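Local coordinates for histidine triad (HIT) protein (Sinorhizobium meliloti, PDB 3NRD) that probably binds nucleotides and may act as a hydrolase or transferase on them, as other histidine triad proteins do, at residues M2-L11 with L37-D45; L66-T75 with F127-L135. All blocks are in the same frame, centred on the assembly; numbering follows the deposited sequence.

Contact 1: M2-L11 with L37-D45; sequences MTTFTLDERL and LILVPQRAD. With SO4 (sulfate ion), chain G; SO4 (sulfate ion), chain I.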
loop_
_atom_site.group_PDB
_atom_site.type_symbol
_atom_site.label_atom_id
_atom_site.label_comp_id
_atom_site.label_asym_id
_atom_site.label_seq_id
_atom_site.Cartn_x
_atom_site.Cartn_y
_atom_site.Cartn_z
HETATM N N MSE A 2 23.554 6.222 -0.986
HETATM C CA MSE A 2 22.538 6.594 -1.966
HETATM C C MSE A 2 23.076 6.925 -3.353
HETATM O O MSE A 2 22.369 6.708 -4.332
HETATM C CB MSE A 2 21.711 7.796 -1.492
HETATM C CG MSE A 2 20.840 7.522 -0.297
HETATM SE SE MSE A 2 19.526 8.937 -0.034
HETATM C CE MSE A 2 19.297 8.763 1.883
ATOM N N THR A 3 24.298 7.445 -3.428
ATOM C CA THR A 3 24.878 7.856 -4.687
ATOM C C THR A 3 25.219 6.649 -5.573
ATOM O O THR A 3 25.247 6.816 -6.778
ATOM C CB THR A 3 26.143 8.756 -4.493
ATOM O OG1 THR A 3 27.203 7.985 -3.924
ATOM C CG2 THR A 3 25.843 9.975 -3.578
ATOM N N THR A 4 25.440 5.460 -5.003
ATOM C CA THR A 4 25.663 4.228 -5.788
ATOM C C THR A 4 24.407 3.365 -5.943
ATOM O O THR A 4 24.488 2.266 -6.485
ATOM C CB THR A 4 26.779 3.350 -5.174
ATOM O OG1 THR A 4 26.427 2.992 -3.830
ATOM C CG2 THR A 4 28.153 4.091 -5.220
ATOM N N PHE A 5 23.253 3.840 -5.467
ATOM C CA PHE A 5 22.027 3.043 -5.539
ATOM C C PHE A 5 21.639 2.792 -7.005
ATOM O O PHE A 5 21.711 3.714 -7.801
ATOM C CB PHE A 5 20.871 3.729 -4.785
ATOM C CG PHE A 5 19.535 3.137 -5.077
ATOM C CD1 PHE A 5 19.109 2.003 -4.412
ATOM C CD2 PHE A 5 18.692 3.729 -6.008
ATOM C CE1 PHE A 5 17.877 1.448 -4.672
ATOM C CE2 PHE A 5 17.456 3.176 -6.291
ATOM C CZ PHE A 5 17.043 2.031 -5.624
ATOM N N THR A 6 21.256 1.564 -7.356
ATOM C CA THR A 6 20.809 1.246 -8.734
ATOM C C THR A 6 19.305 0.993 -8.794
ATOM O O THR A 6 18.784 0.086 -8.139
ATOM C CB THR A 6 21.502 0.018 -9.280
ATOM O OG1 THR A 6 22.893 0.127 -9.000
ATOM C CG2 THR A 6 21.261 -0.136 -10.808
ATOM N N LEU A 7 18.615 1.799 -9.592
ATOM C CA LEU A 7 17.216 1.590 -9.872
ATOM C C LEU A 7 17.076 0.318 -10.691
ATOM O O LEU A 7 17.869 0.075 -11.599
ATOM C CB LEU A 7 16.656 2.802 -10.627
ATOM C CG LEU A 7 15.164 2.829 -10.896
ATOM C CD1 LEU A 7 14.344 2.942 -9.596
ATOM C CD2 LEU A 7 14.862 3.967 -11.862
ATOM N N ASP A 8 16.071 -0.492 -10.350
ATOM C CA ASP A 8 15.714 -1.683 -11.095
ATOM C C ASP A 8 15.390 -1.331 -12.543
ATOM O O ASP A 8 14.656 -0.396 -12.769
ATOM C CB ASP A 8 14.499 -2.348 -10.448
ATOM C CG ASP A 8 14.090 -3.609 -11.143
ATOM O OD1 ASP A 8 13.466 -3.527 -12.209
ATOM O OD2 ASP A 8 14.373 -4.712 -10.636
ATOM N N GLU A 9 15.918 -2.090 -13.499
ATOM C CA GLU A 9 15.740 -1.758 -14.935
ATOM C C GLU A 9 14.261 -1.676 -15.379
ATOM O O GLU A 9 13.928 -0.874 -16.259
ATOM C CB GLU A 9 16.482 -2.735 -15.863
ATOM C CG GLU A 9 17.943 -2.338 -16.184
ATOM N N ARG A 10 13.385 -2.478 -14.777
ATOM C CA ARG A 10 11.978 -2.455 -15.169
ATOM C C ARG A 10 11.290 -1.202 -14.648
ATOM O O ARG A 10 10.405 -0.665 -15.340
ATOM C CB ARG A 10 11.250 -3.711 -14.737
ATOM C CG ARG A 10 11.728 -4.953 -15.518
ATOM C CD ARG A 10 11.551 -6.201 -14.730
ATOM N NE ARG A 10 12.393 -6.195 -13.527
ATOM C CZ ARG A 10 12.348 -7.116 -12.570
ATOM N NH1 ARG A 10 11.516 -8.161 -12.654
ATOM N NH2 ARG A 10 13.150 -7.003 -11.524
ATOM N N LEU A 11 11.723 -0.699 -13.482
ATOM C CA LEU A 11 11.240 0.602 -12.976
ATOM C C LEU A 11 11.832 1.777 -13.765
ATOM O O LEU A 11 11.193 2.852 -13.908
ATOM C CB LEU A 11 11.577 0.780 -11.491
ATOM C CG LEU A 11 10.995 -0.175 -10.437
ATOM C CD1 LEU A 11 11.365 0.223 -8.997
ATOM C CD2 LEU A 11 9.499 -0.233 -10.541
ATOM N N LEU A 37 2.393 7.642 -9.329
ATOM C CA LEU A 37 3.768 7.881 -8.979
ATOM C C LEU A 37 4.312 6.667 -8.274
ATOM O O LEU A 37 3.564 5.920 -7.605
ATOM C CB LEU A 37 3.869 9.050 -8.031
ATOM C CG LEU A 37 3.206 10.345 -8.522
ATOM C CD1 LEU A 37 3.418 11.437 -7.489
ATOM C CD2 LEU A 37 3.729 10.778 -9.882
ATOM N N ILE A 38 5.612 6.475 -8.381
ATOM C CA ILE A 38 6.279 5.547 -7.494
ATOM C C ILE A 38 7.411 6.230 -6.765
ATOM O O ILE A 38 8.063 7.122 -7.322
ATOM C CB ILE A 38 6.766 4.245 -8.206
ATOM C CG1 ILE A 38 7.825 4.497 -9.247
ATOM C CG2 ILE A 38 5.578 3.576 -8.873
ATOM C CD1 ILE A 38 8.455 3.195 -9.803
ATOM N N LEU A 39 7.600 5.805 -5.519
ATOM C CA LEU A 39 8.669 6.289 -4.654
ATOM C C LEU A 39 9.622 5.131 -4.466
ATOM O O LEU A 39 9.194 4.052 -4.078
ATOM C CB LEU A 39 8.148 6.757 -3.304
ATOM C CG LEU A 39 7.779 8.238 -3.282
ATOM C CD1 LEU A 39 6.546 8.499 -4.167
ATOM C CD2 LEU A 39 7.559 8.702 -1.852
ATOM N N VAL A 40 10.896 5.334 -4.772
ATOM C CA VAL A 40 11.887 4.242 -4.696
ATOM C C VAL A 40 12.937 4.689 -3.701
ATOM O O VAL A 40 13.739 5.568 -4.043
ATOM C CB VAL A 40 12.505 3.935 -6.039
ATOM C CG1 VAL A 40 13.544 2.739 -5.889
ATOM C CG2 VAL A 40 11.399 3.652 -7.063
ATOM N N PRO A 41 12.882 4.162 -2.459
ATOM C CA PRO A 41 13.910 4.491 -1.466
ATOM C C PRO A 41 15.261 4.043 -1.969
ATOM O O PRO A 41 15.407 2.892 -2.381
ATOM C CB PRO A 41 13.538 3.656 -0.249
ATOM C CG PRO A 41 12.202 3.145 -0.475
ATOM C CD PRO A 41 11.836 3.288 -1.890
ATOM N N GLN A 42 16.261 4.906 -1.868
ATOM C CA GLN A 42 17.576 4.647 -2.473
ATOM C C GLN A 42 18.491 3.888 -1.512
ATOM O O GLN A 42 19.585 4.347 -1.163
ATOM C CB GLN A 42 18.182 5.955 -2.886
ATOM C CG GLN A 42 17.328 6.741 -3.847
ATOM C CD GLN A 42 17.901 8.113 -4.092
ATOM O OE1 GLN A 42 18.467 8.358 -5.143
ATOM N NE2 GLN A 42 17.757 9.011 -3.120
ATOM N N ARG A 43 18.025 2.717 -1.090
ATOM C CA ARG A 43 18.786 1.774 -0.286
ATOM C C ARG A 43 18.902 0.461 -1.067
ATOM O O ARG A 43 17.931 -0.025 -1.608
ATOM C CB ARG A 43 18.098 1.533 1.058
ATOM C CG ARG A 43 17.810 2.751 1.901
ATOM C CD ARG A 43 19.086 3.471 2.310
ATOM N NE ARG A 43 18.873 4.530 3.302
ATOM C CZ ARG A 43 19.707 5.548 3.547
ATOM N NH1 ARG A 43 20.824 5.728 2.830
ATOM N NH2 ARG A 43 19.393 6.422 4.493
ATOM N N ALA A 44 20.102 -0.101 -1.116
ATOM C CA ALA A 44 20.371 -1.341 -1.835
ATOM C C ALA A 44 19.685 -2.554 -1.213
ATOM O O ALA A 44 19.555 -2.647 0.005
ATOM C CB ALA A 44 21.889 -1.589 -1.909
ATOM N N ASP A 45 19.241 -3.457 -2.083
ATOM C CA ASP A 45 18.703 -4.767 -1.723
ATOM C C ASP A 45 17.587 -4.751 -0.675
ATOM O O ASP A 45 17.599 -5.571 0.220
ATOM C CB ASP A 45 19.860 -5.683 -1.253
ATOM C CG ASP A 45 20.991 -5.710 -2.238
ATOM O OD1 ASP A 45 20.738 -5.782 -3.469
ATOM O OD2 ASP A 45 22.149 -5.614 -1.788
HETATM S S SO4 G . 23.061 1.020 1.197
HETATM O O1 SO4 G . 22.140 1.068 2.310
HETATM O O2 SO4 G . 24.030 2.077 1.364
HETATM O O3 SO4 G . 23.726 -0.267 1.254
HETATM O O4 SO4 G . 22.350 1.186 -0.068
HETATM S S SO4 I . 19.166 13.091 -1.720
HETATM O O1 SO4 I . 18.267 14.051 -1.123
HETATM O O2 SO4 I . 19.964 13.842 -2.689
HETATM O O3 SO4 I . 20.014 12.495 -0.692
HETATM O O4 SO4 I . 18.400 12.046 -2.382
#

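Contact 2: L66-T75 with F127-L135; sequences LVAAGLKKAT and FAARIMENL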
loop_
_atom_site.group_PDB
_atom_site.type_symbol
_atom_site.label_atom_id
_atom_site.label_comp_id
_atom_site.label_asym_id
_atom_site.label_seq_id
_atom_site.Cartn_x
_atom_site.Cartn_y
_atom_site.Cartn_z
ATOM N N LEU A 66 3.554 13.007 2.251
ATOM C CA LEU A 66 3.721 14.304 1.598
ATOM C C LEU A 66 3.369 14.206 0.124
ATOM O O LEU A 66 2.699 15.059 -0.382
ATOM C CB LEU A 66 5.160 14.809 1.758
ATOM C CG LEU A 66 5.518 16.200 1.285
ATOM C CD1 LEU A 66 5.123 17.263 2.304
ATOM C CD2 LEU A 66 7.036 16.257 0.973
ATOM N N VAL A 67 3.843 13.175 -0.557
ATOM C CA VAL A 67 3.534 12.994 -1.973
ATOM C C VAL A 67 2.059 12.698 -2.186
ATOM O O VAL A 67 1.475 13.218 -3.118
ATOM C CB VAL A 67 4.430 11.895 -2.616
ATOM C CG1 VAL A 67 3.915 11.448 -3.973
ATOM C CG2 VAL A 67 5.854 12.442 -2.732
ATOM N N ALA A 68 1.457 11.888 -1.321
ATOM C CA ALA A 68 0.034 11.534 -1.441
ATOM C C ALA A 68 -0.836 12.802 -1.326
ATOM O O ALA A 68 -1.716 13.018 -2.139
ATOM C CB ALA A 68 -0.358 10.514 -0.389
ATOM N N ALA A 69 -0.560 13.618 -0.309
ATOM C CA ALA A 69 -1.272 14.907 -0.120
ATOM C C ALA A 69 -1.050 15.807 -1.325
ATOM O O ALA A 69 -1.996 16.372 -1.859
ATOM C CB ALA A 69 -0.823 15.591 1.181
ATOM N N GLY A 70 0.196 15.864 -1.799
ATOM C CA GLY A 70 0.539 16.662 -2.970
ATOM C C GLY A 70 -0.153 16.185 -4.234
ATOM O O GLY A 70 -0.688 16.983 -4.984
ATOM N N LEU A 71 -0.142 14.878 -4.453
ATOM C CA LEU A 71 -0.787 14.294 -5.622
ATOM C C LEU A 71 -2.267 14.576 -5.604
ATOM O O LEU A 71 -2.823 14.921 -6.653
ATOM C CB LEU A 71 -0.514 12.778 -5.703
ATOM C CG LEU A 71 -1.119 12.015 -6.876
ATOM C CD1 LEU A 71 -0.673 12.579 -8.208
ATOM C CD2 LEU A 71 -0.760 10.494 -6.772
ATOM N N LYS A 72 -2.901 14.460 -4.427
ATOM C CA LYS A 72 -4.327 14.700 -4.306
ATOM C C LYS A 72 -4.645 16.147 -4.601
ATOM O O LYS A 72 -5.608 16.440 -5.312
ATOM C CB LYS A 72 -4.863 14.315 -2.925
ATOM C CG LYS A 72 -6.409 14.240 -2.863
ATOM C CD LYS A 72 -6.919 13.746 -1.470
ATOM C CE LYS A 72 -8.473 13.688 -1.328
ATOM N NZ LYS A 72 -8.949 12.724 -0.216
ATOM N N LYS A 73 -3.834 17.054 -4.072
ATOM C CA LYS A 73 -4.003 18.482 -4.349
ATOM C C LYS A 73 -3.822 18.792 -5.856
ATOM O O LYS A 73 -4.651 19.473 -6.445
ATOM C CB LYS A 73 -3.047 19.320 -3.464
ATOM C CG LYS A 73 -3.412 20.792 -3.434
ATOM C CD LYS A 73 -2.484 21.641 -2.553
ATOM C CE LYS A 73 -2.886 23.130 -2.651
ATOM N NZ LYS A 73 -1.881 24.026 -2.003
ATOM N N ALA A 74 -2.771 18.256 -6.467
ATOM C CA ALA A 74 -2.475 18.527 -7.889
ATOM C C ALA A 74 -3.545 17.968 -8.854
ATOM O O ALA A 74 -3.816 18.592 -9.882
ATOM C CB ALA A 74 -1.096 18.009 -8.271
ATOM N N THR A 75 -4.195 16.861 -8.488
ATOM C CA THR A 75 -5.165 16.201 -9.388
ATOM C C THR A 75 -6.638 16.511 -9.074
ATOM O O THR A 75 -7.498 16.285 -9.909
ATOM C CB THR A 75 -5.019 14.684 -9.318
ATOM O OG1 THR A 75 -5.211 14.286 -7.963
ATOM C CG2 THR A 75 -3.634 14.234 -9.808
ATOM N N PHE A 127 2.616 17.947 -15.971
ATOM C CA PHE A 127 2.160 17.262 -14.761
ATOM C C PHE A 127 3.257 17.096 -13.690
ATOM O O PHE A 127 2.985 17.302 -12.498
ATOM C CB PHE A 127 1.558 15.897 -15.092
ATOM C CG PHE A 127 0.856 15.267 -13.921
ATOM C CD1 PHE A 127 -0.236 15.905 -13.331
ATOM C CD2 PHE A 127 1.303 14.057 -13.382
ATOM C CE1 PHE A 127 -0.892 15.337 -12.229
ATOM C CE2 PHE A 127 0.660 13.481 -12.289
ATOM C CZ PHE A 127 -0.434 14.130 -11.706
ATOM N N ALA A 128 4.482 16.762 -14.107
ATOM C CA ALA A 128 5.602 16.657 -13.156
ATOM C C ALA A 128 5.743 17.999 -12.435
ATOM O O ALA A 128 5.792 18.020 -11.190
ATOM C CB ALA A 128 6.927 16.237 -13.828
ATOM N N ALA A 129 5.728 19.093 -13.211
ATOM C CA ALA A 129 5.798 20.464 -12.665
ATOM C C ALA A 129 4.703 20.716 -11.640
ATOM O O ALA A 129 4.958 21.253 -10.591
ATOM C CB ALA A 129 5.723 21.494 -13.762
ATOM N N ARG A 130 3.505 20.257 -11.958
ATOM C CA ARG A 130 2.325 20.453 -11.146
ATOM C C ARG A 130 2.453 19.717 -9.809
ATOM O O ARG A 130 2.129 20.264 -8.753
ATOM C CB ARG A 130 1.121 19.963 -11.917
ATOM C CG ARG A 130 -0.102 20.689 -11.613
ATOM C CD ARG A 130 -1.312 20.070 -12.321
ATOM N NE ARG A 130 -2.514 20.455 -11.589
ATOM C CZ ARG A 130 -3.105 21.659 -11.659
ATOM N NH1 ARG A 130 -2.648 22.634 -12.449
ATOM N NH2 ARG A 130 -4.184 21.896 -10.923
ATOM N N ILE A 131 2.977 18.494 -9.856
ATOM C CA ILE A 131 3.226 17.740 -8.645
ATOM C C ILE A 131 4.206 18.516 -7.773
ATOM O O ILE A 131 3.893 18.813 -6.626
ATOM C CB ILE A 131 3.767 16.311 -8.942
ATOM C CG1 ILE A 131 2.714 15.480 -9.642
ATOM C CG2 ILE A 131 4.161 15.592 -7.677
ATOM C CD1 ILE A 131 3.347 14.437 -10.545
HETATM N N MSE A 132 5.340 18.910 -8.349
HETATM C CA MSE A 132 6.398 19.596 -7.596
HETATM C C MSE A 132 5.928 20.907 -6.958
HETATM O O MSE A 132 6.365 21.238 -5.849
HETATM C CB MSE A 132 7.635 19.879 -8.480
HETATM C CG MSE A 132 8.309 18.674 -9.111
HETATM SE SE MSE A 132 8.655 17.289 -7.894
HETATM C CE MSE A 132 10.440 17.908 -7.508
ATOM N N GLU A 133 5.020 21.610 -7.637
ATOM C CA GLU A 133 4.368 22.825 -7.116
ATOM C C GLU A 133 3.368 22.617 -5.995
ATOM O O GLU A 133 2.951 23.609 -5.368
ATOM C CB GLU A 133 3.609 23.554 -8.237
ATOM C CG GLU A 133 4.518 24.244 -9.262
ATOM C CD GLU A 133 3.814 24.574 -10.612
ATOM O OE1 GLU A 133 2.555 24.497 -10.710
ATOM O OE2 GLU A 133 4.550 24.919 -11.569
ATOM N N ASN A 134 2.930 21.369 -5.804
ATOM C CA ASN A 134 1.920 21.003 -4.833
ATOM C C ASN A 134 2.410 20.182 -3.652
ATOM O O ASN A 134 1.670 20.000 -2.687
ATOM C CB ASN A 134 0.823 20.225 -5.561
ATOM C CG ASN A 134 -0.162 21.146 -6.237
ATOM O OD1 ASN A 134 -1.028 21.666 -5.580
ATOM N ND2 ASN A 134 -0.002 21.380 -7.540
ATOM N N LEU A 135 3.632 19.653 -3.727
ATOM C CA LEU A 135 4.208 18.950 -2.599
ATOM C C LEU A 135 4.318 19.890 -1.414
ATOM O O LEU A 135 4.509 21.094 -1.601
ATOM C CB LEU A 135 5.585 18.384 -2.936
ATOM C CG LEU A 135 5.635 17.290 -3.996
ATOM C CD1 LEU A 135 7.056 16.668 -4.147
ATOM C CD2 LEU A 135 4.634 16.232 -3.651
ATOM O OXT LEU A 135 4.180 19.445 -0.264
HETATM O O HOH W 1 2.268 17.488 0.364
#

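Contact 1: M2-L11 with L37-D45
Phe5, Leu7 and Leu11 make a largely apolar packing contact in which the N-terminal segment 2-11 covers one face of the antiparallel HIT-fold sheet at strand 36-41 and the turn after it. The evidence is clearest at Phe5. Gln42 CA stands 3.6 Å from the centroid of the Phe5 ring and 13° off its normal, a CH-pi contact over the face, while Arg43 O approaches the ring edge near its plane. With CG anti to the backbone N (chi1 167°), the ring extends inward until CZ lies 3.6 Å from Val40 CG1. With an alanine at this position, Val40 CG1 would probably face a gap and the inverse gamma turn at Gln42 would lose its CH-pi partner.

Further along, Leu7 CD1 touches Val40 CG1 at 3.8 Å, and Leu11 spans two strand residues, its CD1 against Val40 CG2 and its CD2 against Ile38 CD1. The Gln42 amide plane stands at 76° to the ring plane; its OE1 is bonded to Gln25, and its NE2 to Leu23 O and, at 3.2 Å, to O4 of the chain I sulfate. Arg43 has its charge partner in Asp56. Beside that salt bridge, selenomethionine Met2 lays its methyl over one guanidinium face, CE being 3.5 Å from Arg43 NH2.

Contact 2: L66-T75 with F127-L135
Helix 54-75 of the HIT fold, which packs on the sheet, meets the C-terminal helix 121-134, Gly70 and Ala74 facing Asn134, Leu135 and Arg130. The axes of the two segments come within 8.3 Å, their N-to-C directions 120° apart, and this closeness rests on small residues: Gly70 CA lies 3.5 Å from Asn134 O, where a beta carbon would collide with Leu135 CD2. Ala74 CB rests 3.6 Å from Asn134 ND2. That amide is held by its own helix, since ND2 donates almost straight to Arg130 O, and its OD1 faces the aliphatic chain of Lys73.

At the end of helix 54-75, Arg130 NE reaches Ala74 O at 2.8 Å with a 175° bond, the oxygen lying in the guanidinium plane. The Phe127 ring edge (CZ) meets Leu71 CD1 at 3.8 Å and Thr75 CG2 at 3.7 Å, while Ile131 CG1 and Trp119 also meet the ring. At the opposite end of the contact, a water donates to both Leu66 O and the terminal oxygen Leu135 OXT. The polar links between the segments thus lie toward the two ends; the positive guanidinium at the C-terminal end of helix 54-75 is likely to interact favourably with its dipole.

In the fold
The two contacts lie 21 Å apart, centre to centre, and strand 36-41 joins them. Its alternating side chains serve both faces of the sheet: Ile38 and Val40 face segment 2-11 in contact 1, whereas Leu37 and Leu39 face contact 2, Leu37 CD1 meeting Val67 CG1 at 3.6 Å and Leu37 CD2 meeting Ile131 CD1 at 3.7 Å. Neighbouring strand 94-99 carries the later part of what is probably the family's histidine motif, which opens at Gln91, where the usual first histidine is replaced; Gln91 bonds to Thr6 O and Asp8 N of contact 1, and Arg100 to Thr75 O of contact 2. In contact 2, Lys72 forms a salt bridge with Glu48 of the second subunit.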